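Local atomic coordinates of cell division control protein (Pyrococcus abyssi, PDB entry 6RPP), a protein that is an intein of the HINT fold that probably excises itself from a replicative helicase precursor and joins the flanking segments by protein splicing. Residues S55-N69 with L150-F164. The protein carries 2 engineered substitutions. Sequence-based numbering, arbitrary orientation.
Sequences SLDLETLKVRKARAN and LQVPGYHNFLANGIF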
loop_
_atom_site.group_PDB
_atom_site.type_symbol
_atom_site.label_atom_id
_atom_site.label_comp_id
_atom_site.label_asym_id
_atom_site.label_seq_id
_atom_site.Cartn_x
_atom_site.Cartn_y
_atom_site.Cartn_z
ATOM N N SER A 55 -9.724 -5.739 1.619
ATOM C CA SER A 55 -8.600 -6.339 2.320
ATOM C C SER A 55 -8.591 -7.852 2.189
ATOM O O SER A 55 -9.637 -8.497 2.197
ATOM C CB SER A 55 -8.625 -5.952 3.748
ATOM O OG SER A 55 -8.633 -4.532 3.849
ATOM N N LEU A 56 -7.391 -8.403 2.093
ATOM C CA LEU A 56 -7.210 -9.853 2.142
ATOM C C LEU A 56 -7.142 -10.370 3.577
ATOM O O LEU A 56 -6.453 -9.804 4.434
ATOM C CB LEU A 56 -5.936 -10.227 1.401
ATOM C CG LEU A 56 -5.578 -11.701 1.242
ATOM C CD1 LEU A 56 -6.621 -12.446 0.436
ATOM C CD2 LEU A 56 -4.200 -11.788 0.596
ATOM N N ASP A 57 -7.875 -11.462 3.838
ATOM C CA ASP A 57 -7.719 -12.277 5.039
ATOM C C ASP A 57 -6.623 -13.285 4.731
ATOM O O ASP A 57 -6.834 -14.199 3.931
ATOM C CB ASP A 57 -9.063 -12.938 5.349
ATOM C CG ASP A 57 -9.045 -13.772 6.603
ATOM O OD1 ASP A 57 -8.025 -14.401 6.930
ATOM O OD2 ASP A 57 -10.099 -13.821 7.257
ATOM N N LEU A 58 -5.450 -13.130 5.349
ATOM C CA LEU A 58 -4.358 -13.992 4.926
ATOM C C LEU A 58 -4.543 -15.438 5.366
ATOM O O LEU A 58 -4.005 -16.337 4.714
ATOM C CB LEU A 58 -3.035 -13.443 5.425
ATOM C CG LEU A 58 -2.768 -12.379 4.367
ATOM C CD1 LEU A 58 -2.191 -11.200 5.002
ATOM C CD2 LEU A 58 -1.908 -12.928 3.240
ATOM N N GLU A 59 -5.324 -15.698 6.418
ATOM C CA GLU A 59 -5.505 -17.088 6.816
ATOM C C GLU A 59 -6.440 -17.842 5.883
ATOM O O GLU A 59 -6.223 -19.030 5.604
ATOM C CB GLU A 59 -6.057 -17.151 8.250
ATOM C CG GLU A 59 -5.157 -16.542 9.292
ATOM C CD GLU A 59 -5.508 -16.993 10.712
ATOM O OE1 GLU A 59 -6.294 -17.952 10.873
ATOM O OE2 GLU A 59 -4.963 -16.411 11.645
ATOM N N THR A 60 -7.498 -17.191 5.413
ATOM C CA THR A 60 -8.523 -17.863 4.616
ATOM C C THR A 60 -8.475 -17.496 3.144
ATOM O O THR A 60 -9.161 -18.137 2.331
ATOM C CB THR A 60 -9.910 -17.500 5.145
ATOM O OG1 THR A 60 -10.179 -16.127 4.855
ATOM C CG2 THR A 60 -9.995 -17.756 6.658
ATOM N N LEU A 61 -7.734 -16.452 2.806
ATOM C CA LEU A 61 -7.599 -15.901 1.460
ATOM C C LEU A 61 -8.901 -15.290 0.933
ATOM O O LEU A 61 -9.028 -15.030 -0.252
ATOM C CB LEU A 61 -7.044 -16.951 0.495
ATOM C CG LEU A 61 -5.533 -16.989 0.314
ATOM C CD1 LEU A 61 -4.851 -17.243 1.628
ATOM C CD2 LEU A 61 -5.140 -18.062 -0.704
ATOM N N LYS A 62 -9.855 -15.009 1.802
ATOM C CA LYS A 62 -11.068 -14.309 1.400
ATOM C C LYS A 62 -10.760 -12.828 1.257
ATOM O O LYS A 62 -9.925 -12.292 1.978
ATOM C CB LYS A 62 -12.174 -14.501 2.442
ATOM C CG LYS A 62 -12.965 -15.796 2.246
ATOM C CD LYS A 62 -14.412 -15.672 2.690
ATOM C CE LYS A 62 -14.526 -15.336 4.169
ATOM N NZ LYS A 62 -15.589 -16.149 4.843
ATOM N N VAL A 63 -11.417 -12.175 0.301
ATOM C CA VAL A 63 -11.346 -10.718 0.154
ATOM C C VAL A 63 -12.603 -10.124 0.757
ATOM O O VAL A 63 -13.719 -10.527 0.400
ATOM C CB VAL A 63 -11.209 -10.299 -1.314
ATOM C CG1 VAL A 63 -11.161 -8.755 -1.427
ATOM C CG2 VAL A 63 -10.011 -10.939 -1.945
ATOM N N ARG A 64 -12.425 -9.154 1.644
ATOM C CA ARG A 64 -13.517 -8.559 2.400
ATOM C C ARG A 64 -13.449 -7.045 2.320
ATOM O O ARG A 64 -12.372 -6.452 2.223
ATOM C CB ARG A 64 -13.471 -8.962 3.885
ATOM C CG ARG A 64 -14.029 -10.340 4.213
ATOM C CD ARG A 64 -14.309 -10.415 5.696
ATOM N NE ARG A 64 -14.443 -11.788 6.170
ATOM C CZ ARG A 64 -13.438 -12.496 6.675
ATOM N NH1 ARG A 64 -12.228 -11.951 6.781
ATOM N NH2 ARG A 64 -13.648 -13.736 7.091
ATOM N N LYS A 65 -14.604 -6.394 2.379
ATOM C CA LYS A 65 -14.579 -4.944 2.535
ATOM C C LYS A 65 -14.186 -4.607 3.965
ATOM O O LYS A 65 -14.570 -5.303 4.914
ATOM C CB LYS A 65 -15.953 -4.323 2.211
ATOM C CG LYS A 65 -16.398 -4.463 0.775
ATOM C CD LYS A 65 -17.773 -3.833 0.555
ATOM C CE LYS A 65 -18.141 -3.899 -0.922
ATOM N NZ LYS A 65 -19.573 -3.576 -1.189
ATOM N N ALA A 66 -13.405 -3.552 4.116
ATOM C CA ALA A 66 -12.922 -3.183 5.428
ATOM C C ALA A 66 -12.774 -1.677 5.456
ATOM O O ALA A 66 -12.782 -1.024 4.411
ATOM C CB ALA A 66 -11.585 -3.913 5.741
ATOM N N ARG A 67 -12.761 -1.108 6.658
ATOM C CA ARG A 67 -12.651 0.346 6.779
ATOM C C ARG A 67 -11.201 0.775 7.043
ATOM O O ARG A 67 -10.467 0.120 7.796
ATOM C CB ARG A 67 -13.583 0.856 7.888
ATOM C CG ARG A 67 -15.089 0.872 7.465
ATOM C CD ARG A 67 -15.466 2.122 6.603
ATOM N NE ARG A 67 -16.771 2.020 5.931
ATOM C CZ ARG A 67 -17.369 3.005 5.246
ATOM N NH1 ARG A 67 -16.797 4.207 5.118
ATOM N NH2 ARG A 67 -18.555 2.789 4.678
ATOM N N ALA A 68 -10.758 1.845 6.371
ATOM C CA ALA A 68 -9.493 2.484 6.689
ATOM C C ALA A 68 -9.776 3.753 7.470
ATOM O O ALA A 68 -10.738 4.459 7.158
ATOM C CB ALA A 68 -8.717 2.828 5.407
ATOM N N ASN A 69 -9.007 4.004 8.549
ATOM C CA ASN A 69 -9.378 5.118 9.434
ATOM C C ASN A 69 -8.283 6.154 9.687
ATOM O O ASN A 69 -8.565 7.172 10.343
ATOM C CB ASN A 69 -9.927 4.571 10.779
ATOM C CG ASN A 69 -8.892 3.761 11.584
ATOM O OD1 ASN A 69 -7.902 3.356 11.068
ATOM N ND2 ASN A 69 -9.156 3.568 12.877
ATOM N N LEU A 150 -2.219 4.106 4.348
ATOM C CA LEU A 150 -3.497 4.112 5.039
ATOM C C LEU A 150 -3.406 3.126 6.185
ATOM O O LEU A 150 -2.635 2.173 6.124
ATOM C CB LEU A 150 -4.663 3.679 4.161
ATOM C CG LEU A 150 -4.832 4.526 2.910
ATOM C CD1 LEU A 150 -5.785 3.759 2.015
ATOM C CD2 LEU A 150 -5.349 5.864 3.262
ATOM N N GLN A 151 -4.184 3.344 7.232
ATOM C CA GLN A 151 -4.317 2.355 8.295
ATOM C C GLN A 151 -5.605 1.567 8.130
ATOM O O GLN A 151 -6.675 2.157 7.989
ATOM C CB GLN A 151 -4.280 2.989 9.674
ATOM C CG GLN A 151 -4.527 1.946 10.769
ATOM C CD GLN A 151 -4.440 2.500 12.156
ATOM O OE1 GLN A 151 -3.356 2.582 12.733
ATOM N NE2 GLN A 151 -5.585 2.914 12.702
ATOM N N VAL A 152 -5.511 0.232 8.171
ATOM C CA VAL A 152 -6.687 -0.628 8.035
ATOM C C VAL A 152 -6.755 -1.553 9.238
ATOM O O VAL A 152 -6.084 -2.598 9.269
ATOM C CB VAL A 152 -6.678 -1.452 6.740
ATOM C CG1 VAL A 152 -7.996 -2.260 6.628
ATOM C CG2 VAL A 152 -6.536 -0.501 5.494
ATOM N N PRO A 153 -7.579 -1.245 10.228
ATOM C CA PRO A 153 -7.587 -2.056 11.440
ATOM C C PRO A 153 -7.928 -3.491 11.140
ATOM O O PRO A 153 -8.845 -3.777 10.369
ATOM C CB PRO A 153 -8.672 -1.405 12.304
ATOM C CG PRO A 153 -8.546 0.056 11.873
ATOM C CD PRO A 153 -8.316 0.016 10.399
ATOM N N GLY A 154 -7.218 -4.380 11.834
ATOM C CA GLY A 154 -7.400 -5.810 11.751
ATOM C C GLY A 154 -6.495 -6.333 10.659
ATOM O O GLY A 154 -5.478 -6.990 10.933
ATOM N N TYR A 155 -6.769 -5.887 9.441
ATOM C CA TYR A 155 -6.246 -6.528 8.250
ATOM C C TYR A 155 -4.843 -6.062 7.895
ATOM O O TYR A 155 -4.069 -6.829 7.320
ATOM C CB TYR A 155 -7.129 -6.185 7.058
ATOM C CG TYR A 155 -8.487 -6.831 7.146
ATOM C CD1 TYR A 155 -8.646 -8.134 6.711
ATOM C CD2 TYR A 155 -9.587 -6.134 7.647
ATOM C CE1 TYR A 155 -9.852 -8.760 6.761
ATOM C CE2 TYR A 155 -10.822 -6.785 7.754
ATOM C CZ TYR A 155 -10.926 -8.071 7.262
ATOM O OH TYR A 155 -12.155 -8.682 7.306
ATOM N N HIS A 156 -4.537 -4.798 8.150
ATOM C CA HIS A 156 -3.235 -4.246 7.746
ATOM C C HIS A 156 -2.927 -4.417 6.268
ATOM O O HIS A 156 -1.760 -4.605 5.884
ATOM C CB HIS A 156 -2.111 -4.920 8.530
ATOM C CG HIS A 156 -1.959 -4.432 9.920
ATOM N ND1 HIS A 156 -1.300 -3.265 10.225
ATOM C CD2 HIS A 156 -2.309 -4.994 11.102
ATOM C CE1 HIS A 156 -1.272 -3.119 11.541
ATOM N NE2 HIS A 156 -1.923 -4.128 12.092
ATOM N N ASN A 157 -3.931 -4.345 5.397
ATOM C CA ASN A 157 -3.658 -4.283 3.989
ATOM C C ASN A 157 -4.880 -3.735 3.283
ATOM O O ASN A 157 -5.991 -3.766 3.830
ATOM C CB ASN A 157 -3.281 -5.688 3.438
ATOM C CG ASN A 157 -4.443 -6.653 3.356
ATOM O OD1 ASN A 157 -5.076 -6.715 2.303
ATOM N ND2 ASN A 157 -4.684 -7.451 4.397
ATOM N N PHE A 158 -4.648 -3.252 2.054
ATOM C CA PHE A 158 -5.713 -2.778 1.156
ATOM C C PHE A 158 -5.306 -3.096 -0.263
ATOM O O PHE A 158 -4.112 -3.123 -0.591
ATOM C CB PHE A 158 -6.006 -1.261 1.296
ATOM C CG PHE A 158 -4.768 -0.400 1.143
ATOM C CD1 PHE A 158 -4.365 0.075 -0.117
ATOM C CD2 PHE A 158 -3.986 -0.048 2.257
ATOM C CE1 PHE A 158 -3.243 0.830 -0.321
ATOM C CE2 PHE A 158 -2.829 0.723 2.100
ATOM C CZ PHE A 158 -2.446 1.177 0.834
ATOM N N LEU A 159 -6.312 -3.353 -1.102
ATOM C CA LEU A 159 -6.078 -3.616 -2.531
ATOM C C LEU A 159 -5.769 -2.346 -3.293
ATOM O O LEU A 159 -6.564 -1.388 -3.290
ATOM C CB LEU A 159 -7.321 -4.266 -3.117
ATOM C CG LEU A 159 -7.223 -4.651 -4.597
ATOM C CD1 LEU A 159 -6.074 -5.651 -4.879
ATOM C CD2 LEU A 159 -8.627 -5.259 -4.951
ATOM N N ALA A 160 -4.623 -2.331 -3.994
ATOM C CA ALA A 160 -4.285 -1.193 -4.830
ATOM C C ALA A 160 -3.331 -1.682 -5.912
ATOM O O ALA A 160 -2.442 -2.480 -5.642
ATOM C CB ALA A 160 -3.640 -0.079 -3.972
ATOM N N ASN A 161 -3.559 -1.191 -7.132
ATOM C CA ASN A 161 -2.719 -1.587 -8.296
ATOM C C ASN A 161 -2.740 -3.111 -8.476
ATOM O O ASN A 161 -1.759 -3.697 -8.967
ATOM C CB ASN A 161 -1.293 -1.069 -8.162
ATOM C CG ASN A 161 -1.157 0.391 -8.519
ATOM O OD1 ASN A 161 -2.136 1.135 -8.477
ATOM N ND2 ASN A 161 0.037 0.807 -8.899
ATOM N N GLY A 162 -3.847 -3.749 -8.073
ATOM C CA GLY A 162 -3.993 -5.185 -8.172
ATOM C C GLY A 162 -3.183 -5.989 -7.171
ATOM O O GLY A 162 -3.118 -7.213 -7.321
ATOM N N ILE A 163 -2.579 -5.337 -6.155
ATOM C CA ILE A 163 -1.753 -5.972 -5.136
ATOM C C ILE A 163 -2.390 -5.751 -3.766
ATOM O O ILE A 163 -2.953 -4.694 -3.532
ATOM C CB ILE A 163 -0.336 -5.356 -5.173
ATOM C CG1 ILE A 163 0.335 -5.639 -6.536
ATOM C CG2 ILE A 163 0.539 -5.873 -4.015
ATOM C CD1 ILE A 163 1.609 -4.850 -6.766
ATOM N N PHE A 164 -2.335 -6.737 -2.853
ATOM C CA PHE A 164 -2.791 -6.491 -1.483
ATOM C C PHE A 164 -1.618 -5.880 -0.762
ATOM O O PHE A 164 -0.688 -6.583 -0.358
ATOM C CB PHE A 164 -3.282 -7.804 -0.879
ATOM C CG PHE A 164 -4.604 -8.188 -1.461
ATOM C CD1 PHE A 164 -5.759 -7.519 -1.106
ATOM C CD2 PHE A 164 -4.658 -9.165 -2.429
ATOM C CE1 PHE A 164 -6.990 -7.860 -1.657
ATOM C CE2 PHE A 164 -5.867 -9.521 -2.999
ATOM C CZ PHE A 164 -7.037 -8.858 -2.606
HETATM O O HOH W 1 -14.179 -7.051 7.203
HETATM O O HOH W 2 -10.995 -2.109 9.298
#
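Q151 and N69 open the contact between a β-hairpin of the HINT fold and the chain leading toward its C-terminal end. Q151 O accepts from N69 N (3.0 Å) as part of the antiparallel pairing of strands 63-75 and 146-151. The extended Q151 side chain donates NE2 to N69 OD1 (2.9 Å), the amide planes turned 41° apart. V152 lays CG1 and CG2 against the methyls of A66 and A68, and a water bridges P153 O to R67 O. Y155 turns its ring onto the hairpin: S55 CB sits over one face in a CH-pi contact. R64 NH1 donates weakly to Y155 OH (3.3 Å) near the ring plane; its stronger bond is the salt bridge to D57 OD2 (2.9 Å). N157, with CG between its backbone N and carbonyl carbon (chi1 72°), presents its amide to L56: OD1 accepts from L56 N and ND2 donates to L56 O, both at 2.9 Å. ND2 also donates to Y155 O, from above the carbonyl plane. S55 OG donates to N157 O (2.8 Å). Finally F164 receives L56 CB over one face and V63 CG2 at CZ (3.7 Å). A side-chain amide thus supplies the paired bonds a neighbouring strand would give, three bonds fixing its rotation.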